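Side-chain contacts in 2-oxoglutarate dehydrogenase E3 component (Thermus thermophilus, PDB 2YQU), which binds FAD and probably passes electrons from protein-bound dihydrolipoyl groups to NAD+ by way of a redox-active disulfide: residues R112-S115 and V119-E122; A105-T110 and T124-E129; P362-K367 and K393-L398; S423-G428 and A447-P452. One frame throughout, in Å; residues are numbered along the deposited sequence.

Contact 1: residues R112-S115 and V119-E122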
# COMPACT_ATOMS: atom_id res chain seq x y z
N ARG A 112 31.44 -13.98 23.84
CA ARG A 112 32.37 -13.05 24.47
C ARG A 112 33.72 -13.15 23.78
O ARG A 112 34.26 -14.24 23.65
CB ARG A 112 32.52 -13.41 25.95
CG ARG A 112 33.30 -12.40 26.78
CD ARG A 112 33.53 -12.87 28.21
NE ARG A 112 34.75 -13.67 28.30
CZ ARG A 112 35.22 -14.20 29.41
NH1 ARG A 112 34.58 -14.05 30.57
NH2 ARG A 112 36.34 -14.90 29.36
N PHE A 113 34.27 -12.02 23.34
CA PHE A 113 35.57 -12.00 22.67
C PHE A 113 36.69 -12.47 23.60
O PHE A 113 36.79 -12.05 24.75
CB PHE A 113 35.91 -10.59 22.17
CG PHE A 113 35.19 -10.20 20.90
CD1 PHE A 113 34.12 -9.32 20.94
CD2 PHE A 113 35.60 -10.69 19.67
CE1 PHE A 113 33.46 -8.95 19.78
CE2 PHE A 113 34.95 -10.33 18.50
CZ PHE A 113 33.89 -9.45 18.56
N LEU A 114 37.53 -13.36 23.08
CA LEU A 114 38.77 -13.80 23.73
C LEU A 114 39.95 -13.11 23.07
O LEU A 114 40.92 -12.75 23.74
CB LEU A 114 38.91 -15.32 23.60
CG LEU A 114 38.34 -16.23 24.70
CD1 LEU A 114 37.22 -15.61 25.52
CD2 LEU A 114 37.90 -17.55 24.09
N SER A 115 39.88 -12.95 21.75
CA SER A 115 40.84 -12.18 20.97
C SER A 115 40.11 -11.56 19.77
O SER A 115 38.88 -11.64 19.68
CB SER A 115 41.97 -13.08 20.48
OG SER A 115 41.50 -13.98 19.50
N VAL A 119 36.11 -16.28 19.85
CA VAL A 119 34.94 -15.95 20.66
C VAL A 119 34.52 -17.15 21.50
O VAL A 119 34.37 -18.26 20.97
CB VAL A 119 33.75 -15.54 19.74
CG1 VAL A 119 32.47 -15.37 20.55
CG2 VAL A 119 34.08 -14.27 19.00
N LEU A 120 34.33 -16.93 22.79
CA LEU A 120 33.83 -17.97 23.69
C LEU A 120 32.31 -17.92 23.77
O LEU A 120 31.73 -16.86 23.98
CB LEU A 120 34.41 -17.77 25.09
CG LEU A 120 33.81 -18.58 26.25
CD1 LEU A 120 34.14 -20.06 26.10
CD2 LEU A 120 34.31 -18.03 27.58
N VAL A 121 31.67 -19.07 23.57
CA VAL A 121 30.27 -19.26 23.93
C VAL A 121 30.31 -19.72 25.38
O VAL A 121 30.70 -20.84 25.67
CB VAL A 121 29.58 -20.33 23.06
CG1 VAL A 121 28.09 -20.43 23.41
CG2 VAL A 121 29.78 -20.03 21.58
N GLU A 122 29.91 -18.83 26.28
CA GLU A 122 30.10 -19.05 27.71
C GLU A 122 29.36 -20.27 28.25
O GLU A 122 29.86 -20.97 29.13
CB GLU A 122 29.70 -17.80 28.49
CG GLU A 122 30.58 -16.60 28.20
CD GLU A 122 30.63 -15.62 29.35
OE1 GLU A 122 31.74 -15.32 29.84
OE2 GLU A 122 29.55 -15.15 29.75
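Arg112 and Leu120 face each other as an antiparallel hydrogen-bonded pair in the beta hairpin of strands 111-113 and 118-121, part of a small three-stranded sheet in the FAD-binding region of the chain. Arg112 N donates to Leu120 O at 2.9 Å and Leu120 N to Arg112 O at 2.8 Å; the same Arg112 O also takes a CA-H...O contact from Val119. One step nearer the turn, Phe113 and Val119 make a non-hydrogen-bonded pair on the buried face. There Val119 CG2 approaches Phe113 CD2 to 3.9 Å, while its other branch, CG1, lies against the backbone N and O of Arg112. Ile133 packs on both side chains, Ile135 and Ile7 add to the cover of the ring, and Leu5 reaches Val119, so this face is pressed onto the parallel sheet beneath.

The face bearing Arg112 and Leu120 is the more solvent-exposed one, though locally still close-packed. Leu114 sets both methyls against Leu120, CD1 and CD2 each 3.6 Å from Leu120 CB. Arg112 and Leu120 run side by side because each has CG anti to the backbone N (chi1 -172° and 169°), and Leu120 CD2 rests over the rim of one guanidinium face. Glu122 crosses the arginine at about a right angle. Its salt bridge, Arg112 NH1 to Glu122 OE1 at 3.2 Å, is electrostatic and not a directed hydrogen bond, for the oxygen stands well out of the guanidinium plane and lies 3.4 Å from the Arg112 CD methylene.

Contact 2: residues A105-T110 and T124-E129; sequences ARHQGT and TGEELE. With FAD (flavin-adenine dinucleotide), chain D.
The edge strand of the parallel FAD-binding sheet, 105-108, meets the turn and strand around 124-129 through His107, whose ring is engaged at its edge by Glu126 and over one face by Leu128. The CB of His107 points toward 124-129, and with CG anti to the carbonyl carbon (chi1 -55°) the ring edge with ND1 meets Glu126. His107 ND1 donates to Glu126 OE2 at 2.9 Å and 166°, the oxygen lying close to the ring plane. Seen from the carboxylate the approach is different, since the nitrogen sits 36° above its plane. OE2 receives a second bond, from Thr124 OG1 at 2.9 Å, on its anti lone pair; two donors thus hold this oxygen, which should restrict the turning of the carboxylate.

Leu128 supplies a CH-pi contact: its CD1 stands 3.6 Å from the centroid of the His107 ring, almost on the ring normal, and CD2 reaches CE1 of the same ring at 3.6 Å. In this Rossmann-type fold the contact links the sheet's outermost strand to the three-stranded antiparallel sheet that follows it in the chain. His107 NE2 is hydrogen-bonded to Tyr2 OH, so both ring nitrogens are engaged. With an alanine here, Tyr2 OH and Glu126 OE2 would probably each lose a hydrogen-bonding partner, and a gap would be likely to open beneath Leu128 CD1.

Just beyond, the backbone passes along the FAD adenine. Gly109, whose backbone angles would push a side chain into the preceding carbonyl oxygen, brings its O to 3.3 Å from FAD C2A, and Thr110 CA lies 3.5 Å from FAD N1A.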
# COMPACT_ATOMS: atom_id res chain seq x y z
N ALA A 105 25.38 -22.82 10.86
CA ALA A 105 25.53 -23.43 12.17
C ALA A 105 25.09 -22.44 13.23
O ALA A 105 25.36 -21.24 13.12
CB ALA A 105 26.96 -23.82 12.39
N ARG A 106 24.40 -22.94 14.25
CA ARG A 106 23.90 -22.10 15.32
C ARG A 106 24.42 -22.58 16.67
O ARG A 106 24.42 -23.78 16.95
CB ARG A 106 22.37 -22.09 15.29
CG ARG A 106 21.75 -21.09 16.25
CD ARG A 106 21.31 -21.71 17.56
NE ARG A 106 21.15 -20.73 18.63
CZ ARG A 106 19.99 -20.38 19.17
NH1 ARG A 106 18.84 -20.88 18.75
NH2 ARG A 106 19.98 -19.50 20.16
N HIS A 107 24.85 -21.63 17.49
CA HIS A 107 25.31 -21.88 18.86
C HIS A 107 24.43 -21.09 19.81
O HIS A 107 24.13 -19.93 19.55
CB HIS A 107 26.75 -21.43 19.03
CG HIS A 107 27.70 -22.03 18.04
ND1 HIS A 107 28.56 -23.06 18.37
CD2 HIS A 107 27.91 -21.76 16.73
CE1 HIS A 107 29.27 -23.39 17.30
NE2 HIS A 107 28.89 -22.63 16.29
N GLN A 108 24.03 -21.70 20.92
CA GLN A 108 23.20 -21.02 21.91
C GLN A 108 24.04 -20.68 23.14
O GLN A 108 24.61 -21.55 23.79
CB GLN A 108 22.01 -21.88 22.33
CG GLN A 108 21.08 -21.17 23.30
CD GLN A 108 19.78 -21.91 23.55
OE1 GLN A 108 19.12 -21.67 24.56
NE2 GLN A 108 19.41 -22.80 22.64
N GLY A 109 24.09 -19.39 23.44
CA GLY A 109 24.93 -18.86 24.51
C GLY A 109 25.31 -17.42 24.29
O GLY A 109 25.01 -16.82 23.24
N THR A 110 25.98 -16.85 25.29
CA THR A 110 26.48 -15.49 25.24
C THR A 110 27.89 -15.51 24.66
O THR A 110 28.79 -16.09 25.26
CB THR A 110 26.49 -14.87 26.65
OG1 THR A 110 25.15 -14.68 27.11
CG2 THR A 110 27.10 -13.48 26.66
N THR A 124 28.24 -23.16 26.52
CA THR A 124 28.75 -24.44 26.00
C THR A 124 30.26 -24.60 26.22
O THR A 124 30.80 -25.70 26.04
CB THR A 124 28.40 -24.63 24.49
OG1 THR A 124 29.09 -23.66 23.68
CG2 THR A 124 26.93 -24.36 24.21
N GLY A 125 30.93 -23.52 26.62
CA GLY A 125 32.38 -23.50 26.73
C GLY A 125 33.14 -23.54 25.40
O GLY A 125 34.37 -23.59 25.40
N GLU A 126 32.43 -23.51 24.28
CA GLU A 126 33.06 -23.60 22.96
C GLU A 126 33.88 -22.36 22.67
O GLU A 126 33.45 -21.25 22.96
CB GLU A 126 32.01 -23.71 21.86
CG GLU A 126 31.32 -25.05 21.73
CD GLU A 126 30.25 -25.01 20.66
OE1 GLU A 126 30.45 -25.62 19.59
OE2 GLU A 126 29.22 -24.34 20.89
N GLU A 127 35.06 -22.57 22.09
CA GLU A 127 35.85 -21.48 21.54
C GLU A 127 35.75 -21.56 20.02
O GLU A 127 36.07 -22.59 19.43
CB GLU A 127 37.29 -21.60 22.00
CG GLU A 127 37.44 -21.41 23.50
CD GLU A 127 38.89 -21.33 23.95
OE1 GLU A 127 39.79 -21.63 23.13
OE2 GLU A 127 39.12 -20.98 25.12
N LEU A 128 35.26 -20.48 19.41
CA LEU A 128 35.00 -20.43 17.98
C LEU A 128 35.95 -19.44 17.31
O LEU A 128 36.15 -18.34 17.80
CB LEU A 128 33.56 -19.98 17.73
CG LEU A 128 32.45 -20.74 18.48
CD1 LEU A 128 31.08 -20.22 18.06
CD2 LEU A 128 32.54 -22.24 18.25
N GLU A 129 36.54 -19.84 16.20
CA GLU A 129 37.37 -18.95 15.41
C GLU A 129 36.70 -18.66 14.08
O GLU A 129 35.91 -19.47 13.58
CB GLU A 129 38.74 -19.56 15.18
CG GLU A 129 39.58 -19.62 16.44
CD GLU A 129 40.76 -20.56 16.34
OE1 GLU A 129 40.64 -21.62 15.69
OE2 GLU A 129 41.82 -20.23 16.91
PA FAD D . 18.30 -7.30 17.66
O1A FAD D . 18.08 -6.69 18.99
O2A FAD D . 17.00 -7.54 16.88
O5B FAD D . 19.13 -8.65 17.84
C5B FAD D . 20.24 -8.68 18.71
C4B FAD D . 20.35 -10.10 19.24
O4B FAD D . 21.65 -10.26 19.77
C3B FAD D . 19.36 -10.39 20.37
O3B FAD D . 18.55 -11.49 20.03
C2B FAD D . 20.24 -10.71 21.56
O2B FAD D . 19.71 -11.76 22.34
C1B FAD D . 21.56 -11.08 20.92
N9A FAD D . 22.78 -10.83 21.69
C8A FAD D . 23.22 -9.66 22.25
N7A FAD D . 24.42 -9.86 22.81
C5A FAD D . 24.76 -11.16 22.62
C6A FAD D . 25.88 -11.91 22.99
N6A FAD D . 26.96 -11.36 23.53
N1A FAD D . 25.91 -13.23 22.62
C2A FAD D . 24.90 -13.83 21.91
N3A FAD D . 23.80 -13.07 21.55
C4A FAD D . 23.75 -11.77 21.91
N1 FAD D . 11.76 -1.82 13.96
C2 FAD D . 11.20 -1.67 12.72
O2 FAD D . 11.90 -1.48 11.71
N3 FAD D . 9.83 -1.72 12.58
C4 FAD D . 9.02 -1.91 13.68
O4 FAD D . 7.85 -2.14 13.47
C4X FAD D . 9.58 -2.07 14.95
N5 FAD D . 8.78 -2.27 16.06
C5X FAD D . 9.37 -2.43 17.31
C6 FAD D . 8.55 -2.62 18.43
C7 FAD D . 9.13 -2.79 19.70
C7M FAD D . 8.23 -3.10 20.86
C8 FAD D . 10.52 -2.76 19.84
C8M FAD D . 11.18 -3.24 21.10
C9 FAD D . 11.33 -2.56 18.72
C9A FAD D . 10.76 -2.38 17.45
N10 FAD D . 11.56 -2.17 16.33
C10 FAD D . 10.97 -2.02 15.09
C1' FAD D . 13.06 -1.99 16.42
C2' FAD D . 13.72 -3.32 16.05
O2' FAD D . 13.29 -4.36 16.92
C3' FAD D . 15.24 -3.22 16.02
O3' FAD D . 15.63 -2.11 15.22
C4' FAD D . 15.86 -4.48 15.43
O4' FAD D . 15.50 -5.60 16.18
C5' FAD D . 17.39 -4.34 15.34
O5' FAD D . 17.96 -5.54 14.87
P FAD D . 19.44 -5.97 15.33
O1P FAD D . 19.83 -7.22 14.60
O2P FAD D . 20.41 -4.81 15.24
O3P FAD D . 19.34 -6.33 16.90

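Contact 3: residues P362-K367 and K393-L398; sequences PYKVGK and KTDRIL
Lys364 and Asp395 have the most surface covered in this contact, joined by a salt bridge in which Lys364 NZ donates to Asp395 OD2 at 2.9 Å. The lysine is extended except for a bend at chi3 (-82°), which swings the ammonium group across to the aspartate; the two side chains meet at about a right angle. The nitrogen comes from above the carboxylate, 40° out of its plane. The CA-CB bond of Asp395 leads away from strand 363-369, and the carboxylate still turns back far enough to meet the lysine. Both charged groups of this partly buried pair have a second partner, Asp395 OD1 accepting from Glu425 N and Lys364 NZ donating to Trp449 O.

Leu398 adds a looser apolar touch, its CD1 4.1 Å from Tyr363 CB, while the tyrosine ring turns away to place its hydroxyl in a hydrogen bond with Glu353.

In the antiparallel sheet of the dimerisation domain, strands 363-369 and 397-404 are not adjacent: strand 385-391 runs between them, helix 353-359 packs on Tyr363 and Leu398, and helix 424-429 borders Asp395.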
# COMPACT_ATOMS: atom_id res chain seq x y z
N PRO A 362 18.30 24.09 -1.00
CA PRO A 362 17.07 24.74 -1.46
C PRO A 362 16.09 23.70 -1.99
O PRO A 362 16.50 22.83 -2.75
CB PRO A 362 17.55 25.65 -2.59
CG PRO A 362 18.74 24.94 -3.15
CD PRO A 362 19.39 24.22 -2.00
N TYR A 363 14.83 23.78 -1.57
CA TYR A 363 13.84 22.79 -1.97
C TYR A 363 12.45 23.36 -2.24
O TYR A 363 12.12 24.49 -1.86
CB TYR A 363 13.75 21.66 -0.92
CG TYR A 363 13.27 22.11 0.44
CD1 TYR A 363 11.96 21.92 0.84
CD2 TYR A 363 14.14 22.73 1.34
CE1 TYR A 363 11.51 22.34 2.08
CE2 TYR A 363 13.71 23.15 2.58
CZ TYR A 363 12.39 22.95 2.96
OH TYR A 363 11.95 23.36 4.20
N LYS A 364 11.65 22.54 -2.92
CA LYS A 364 10.24 22.81 -3.17
C LYS A 364 9.41 21.80 -2.39
O LYS A 364 9.82 20.64 -2.22
CB LYS A 364 9.91 22.71 -4.66
CG LYS A 364 10.96 23.32 -5.57
CD LYS A 364 10.68 23.04 -7.04
CE LYS A 364 11.16 21.66 -7.47
NZ LYS A 364 10.88 21.37 -8.90
N VAL A 365 8.24 22.24 -1.94
CA VAL A 365 7.32 21.42 -1.17
C VAL A 365 6.08 21.17 -2.03
O VAL A 365 5.48 22.10 -2.57
CB VAL A 365 6.92 22.13 0.13
CG1 VAL A 365 5.82 21.38 0.86
CG2 VAL A 365 8.15 22.31 1.05
N GLY A 366 5.72 19.89 -2.15
CA GLY A 366 4.47 19.48 -2.78
C GLY A 366 3.66 18.70 -1.76
O GLY A 366 4.18 17.79 -1.13
N LYS A 367 2.39 19.04 -1.61
CA LYS A 367 1.55 18.42 -0.60
C LYS A 367 0.16 18.14 -1.16
O LYS A 367 -0.45 19.00 -1.79
CB LYS A 367 1.47 19.34 0.63
CG LYS A 367 0.75 18.75 1.82
CD LYS A 367 1.09 19.54 3.08
CE LYS A 367 0.00 19.45 4.12
NZ LYS A 367 0.30 20.34 5.28
N LYS A 393 16.59 23.10 -7.75
CA LYS A 393 17.27 23.21 -9.03
C LYS A 393 17.17 21.95 -9.88
O LYS A 393 16.87 22.03 -11.07
CB LYS A 393 18.74 23.58 -8.81
CG LYS A 393 19.49 23.91 -10.09
CD LYS A 393 20.90 24.41 -9.80
CE LYS A 393 21.57 24.99 -11.04
NZ LYS A 393 22.82 24.24 -11.36
N THR A 394 17.43 20.77 -9.28
CA THR A 394 17.51 19.52 -10.04
C THR A 394 16.20 18.72 -10.09
O THR A 394 16.08 17.77 -10.86
CB THR A 394 18.60 18.59 -9.47
OG1 THR A 394 18.24 18.21 -8.12
CG2 THR A 394 19.94 19.30 -9.33
N ASP A 395 15.25 19.10 -9.25
CA ASP A 395 13.99 18.37 -9.06
C ASP A 395 14.16 16.98 -8.44
O ASP A 395 13.21 16.20 -8.39
CB ASP A 395 13.22 18.27 -10.38
CG ASP A 395 11.76 17.94 -10.16
OD1 ASP A 395 11.22 17.08 -10.89
OD2 ASP A 395 11.08 18.50 -9.27
N ARG A 396 15.35 16.68 -7.94
CA ARG A 396 15.63 15.40 -7.30
C ARG A 396 14.79 15.28 -6.02
O ARG A 396 14.75 16.21 -5.21
CB ARG A 396 17.14 15.29 -7.02
CG ARG A 396 17.56 14.12 -6.16
CD ARG A 396 17.83 12.83 -6.91
NE ARG A 396 18.52 11.88 -6.04
CZ ARG A 396 19.83 11.72 -5.96
NH1 ARG A 396 20.67 12.44 -6.70
NH2 ARG A 396 20.33 10.81 -5.12
N ILE A 397 14.11 14.16 -5.85
CA ILE A 397 13.36 13.93 -4.61
C ILE A 397 14.36 13.83 -3.45
O ILE A 397 15.31 13.04 -3.50
CB ILE A 397 12.49 12.67 -4.67
CG1 ILE A 397 11.40 12.81 -5.75
CG2 ILE A 397 11.83 12.40 -3.31
CD1 ILE A 397 10.76 11.51 -6.13
N LEU A 398 14.16 14.66 -2.44
CA LEU A 398 15.02 14.68 -1.25
C LEU A 398 14.40 13.96 -0.06
O LEU A 398 15.13 13.43 0.78
CB LEU A 398 15.35 16.12 -0.87
CG LEU A 398 16.12 16.91 -1.93
CD1 LEU A 398 16.17 18.37 -1.56
CD2 LEU A 398 17.52 16.34 -2.10

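Contact 4: residues S423-G428 and A447-P452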
# COMPACT_ATOMS: atom_id res chain seq x y z
N SER A 423 13.37 11.99 -9.84
CA SER A 423 12.88 13.34 -9.75
C SER A 423 11.40 13.31 -9.36
O SER A 423 10.73 12.29 -9.53
CB SER A 423 13.04 14.06 -11.09
OG SER A 423 12.24 13.46 -12.09
N ALA A 424 10.91 14.43 -8.83
CA ALA A 424 9.50 14.57 -8.46
C ALA A 424 8.63 14.43 -9.71
O ALA A 424 7.58 13.81 -9.67
CB ALA A 424 9.26 15.93 -7.80
N GLU A 425 9.10 15.02 -10.82
CA GLU A 425 8.44 14.89 -12.12
C GLU A 425 8.26 13.43 -12.53
O GLU A 425 7.19 13.05 -12.96
CB GLU A 425 9.22 15.62 -13.22
CG GLU A 425 8.49 15.64 -14.57
CD GLU A 425 9.34 16.20 -15.71
OE1 GLU A 425 9.09 15.82 -16.87
OE2 GLU A 425 10.27 16.99 -15.46
N ASP A 426 9.30 12.61 -12.39
CA ASP A 426 9.20 11.22 -12.82
C ASP A 426 8.25 10.41 -11.94
O ASP A 426 7.52 9.57 -12.46
CB ASP A 426 10.57 10.56 -12.90
CG ASP A 426 11.34 10.99 -14.15
OD1 ASP A 426 12.58 10.98 -14.10
OD2 ASP A 426 10.80 11.37 -15.21
N LEU A 427 8.26 10.66 -10.64
CA LEU A 427 7.29 10.01 -9.75
C LEU A 427 5.88 10.44 -10.11
O LEU A 427 4.97 9.62 -10.16
CB LEU A 427 7.60 10.34 -8.28
CG LEU A 427 6.69 9.73 -7.22
CD1 LEU A 427 6.60 8.22 -7.36
CD2 LEU A 427 7.20 10.11 -5.85
N GLY A 428 5.69 11.72 -10.41
CA GLY A 428 4.37 12.26 -10.65
C GLY A 428 3.80 11.89 -12.00
O GLY A 428 2.57 11.86 -12.17
N ALA A 447 2.98 18.23 -7.49
CA ALA A 447 2.95 19.52 -6.81
C ALA A 447 4.34 20.03 -6.45
O ALA A 447 4.59 21.23 -6.46
CB ALA A 447 2.07 19.44 -5.56
N ALA A 448 5.25 19.12 -6.12
CA ALA A 448 6.62 19.48 -5.80
C ALA A 448 7.35 19.86 -7.09
O ALA A 448 8.12 20.82 -7.12
CB ALA A 448 7.34 18.31 -5.10
N TRP A 449 7.09 19.11 -8.16
CA TRP A 449 7.72 19.34 -9.45
C TRP A 449 7.31 20.71 -10.00
O TRP A 449 8.15 21.57 -10.26
CB TRP A 449 7.30 18.25 -10.44
CG TRP A 449 7.60 18.58 -11.87
CD1 TRP A 449 8.76 19.10 -12.36
CD2 TRP A 449 6.74 18.39 -13.00
NE1 TRP A 449 8.67 19.25 -13.73
CE2 TRP A 449 7.44 18.83 -14.15
CE3 TRP A 449 5.44 17.90 -13.17
CZ2 TRP A 449 6.89 18.79 -15.44
CZ3 TRP A 449 4.88 17.87 -14.46
CH2 TRP A 449 5.62 18.31 -15.57
N GLU A 450 6.01 20.88 -10.14
CA GLU A 450 5.44 22.09 -10.72
C GLU A 450 4.08 22.33 -10.07
O GLU A 450 3.95 23.11 -9.13
CB GLU A 450 5.30 21.93 -12.23
CG GLU A 450 6.56 22.19 -13.03
CD GLU A 450 6.32 22.18 -14.54
OE1 GLU A 450 5.31 21.59 -15.00
OE2 GLU A 450 7.14 22.77 -15.28
N ARG A 451 3.07 21.64 -10.56
CA ARG A 451 1.72 21.74 -10.02
C ARG A 451 0.97 20.43 -10.25
O ARG A 451 1.16 19.77 -11.28
CB ARG A 451 0.96 22.89 -10.68
CG ARG A 451 0.92 22.82 -12.19
CD ARG A 451 0.21 23.99 -12.87
NE ARG A 451 1.01 25.21 -12.79
CZ ARG A 451 0.89 26.15 -11.86
NH1 ARG A 451 -0.00 26.04 -10.88
NH2 ARG A 451 1.69 27.21 -11.90
N PRO A 452 0.08 20.08 -9.32
CA PRO A 452 -0.73 18.88 -9.45
C PRO A 452 -1.90 19.13 -10.39
O PRO A 452 -2.13 20.28 -10.77
CB PRO A 452 -1.26 18.66 -8.03
CG PRO A 452 -1.36 20.02 -7.46
CD PRO A 452 -0.26 20.83 -8.09
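Glu425 and Trp449 both have CG anti to the backbone N (chi1 -174° and 165°), and the glutamate stays extended beyond CG, which lays its chain along one face of the indole. Glu425 CB sits 3.5 Å from the centroid of the Trp449 five-membered ring, nearly on its normal, a CH-pi contact. Farther along, Glu425 CG is 3.4 Å from Trp449 CE2, and the carboxylate stacks over the ring with its plane tilted by only 23°. Glu425 OE2 comes to 3.3 Å from Trp449 NE1, but the angle is too poor for a hydrogen bond; the charge is paired instead through OE1, with Arg429. Across the indole, Glu450 OE1 lies over the opposite face, near its rim.

The first turn of helix 424-429 here packs against the last turn of helix 438-449, near the C terminus. Small residues permit the close approach: Ala424 CB is 4.1 Å from Ala448 CB and 4.0 Å from Trp449 CB. Replacing Trp449 by an alanine would probably leave the Glu425 methylenes without the surface they lie on and open a gap beside them. Ser423 is the N-cap of helix 424-429, its OG accepting from Asp426 N at 3.1 Å. Leu427 packs on Leu416 of the second subunit, and Pro452 O is hydrogen-bonded to Gln22 NE2 of that same subunit.

From the N terminus, the chain first opens contact 2 at 105-110, and contact 1, a tight hairpin closure, is nested inside that loop before 124-129 shuts it. The two touch through neighbouring strands 118-121 and 127-130. Contact 1 pairs two strands of the small antiparallel sheet, and contact 2 ties that sheet to the edge strand of the FAD-binding one. Contacts 3 and 4 follow in series, closing loops that span strand 385-391 and most of helix 438-449. They meet where Asp395 O and OD1 are probably hydrogen-bonded to Ala424 N and Glu425 N, joining the dimerisation-domain sheet to helices 424-429 and 438-449, about 50 Å or more, centre to centre, from the first pair.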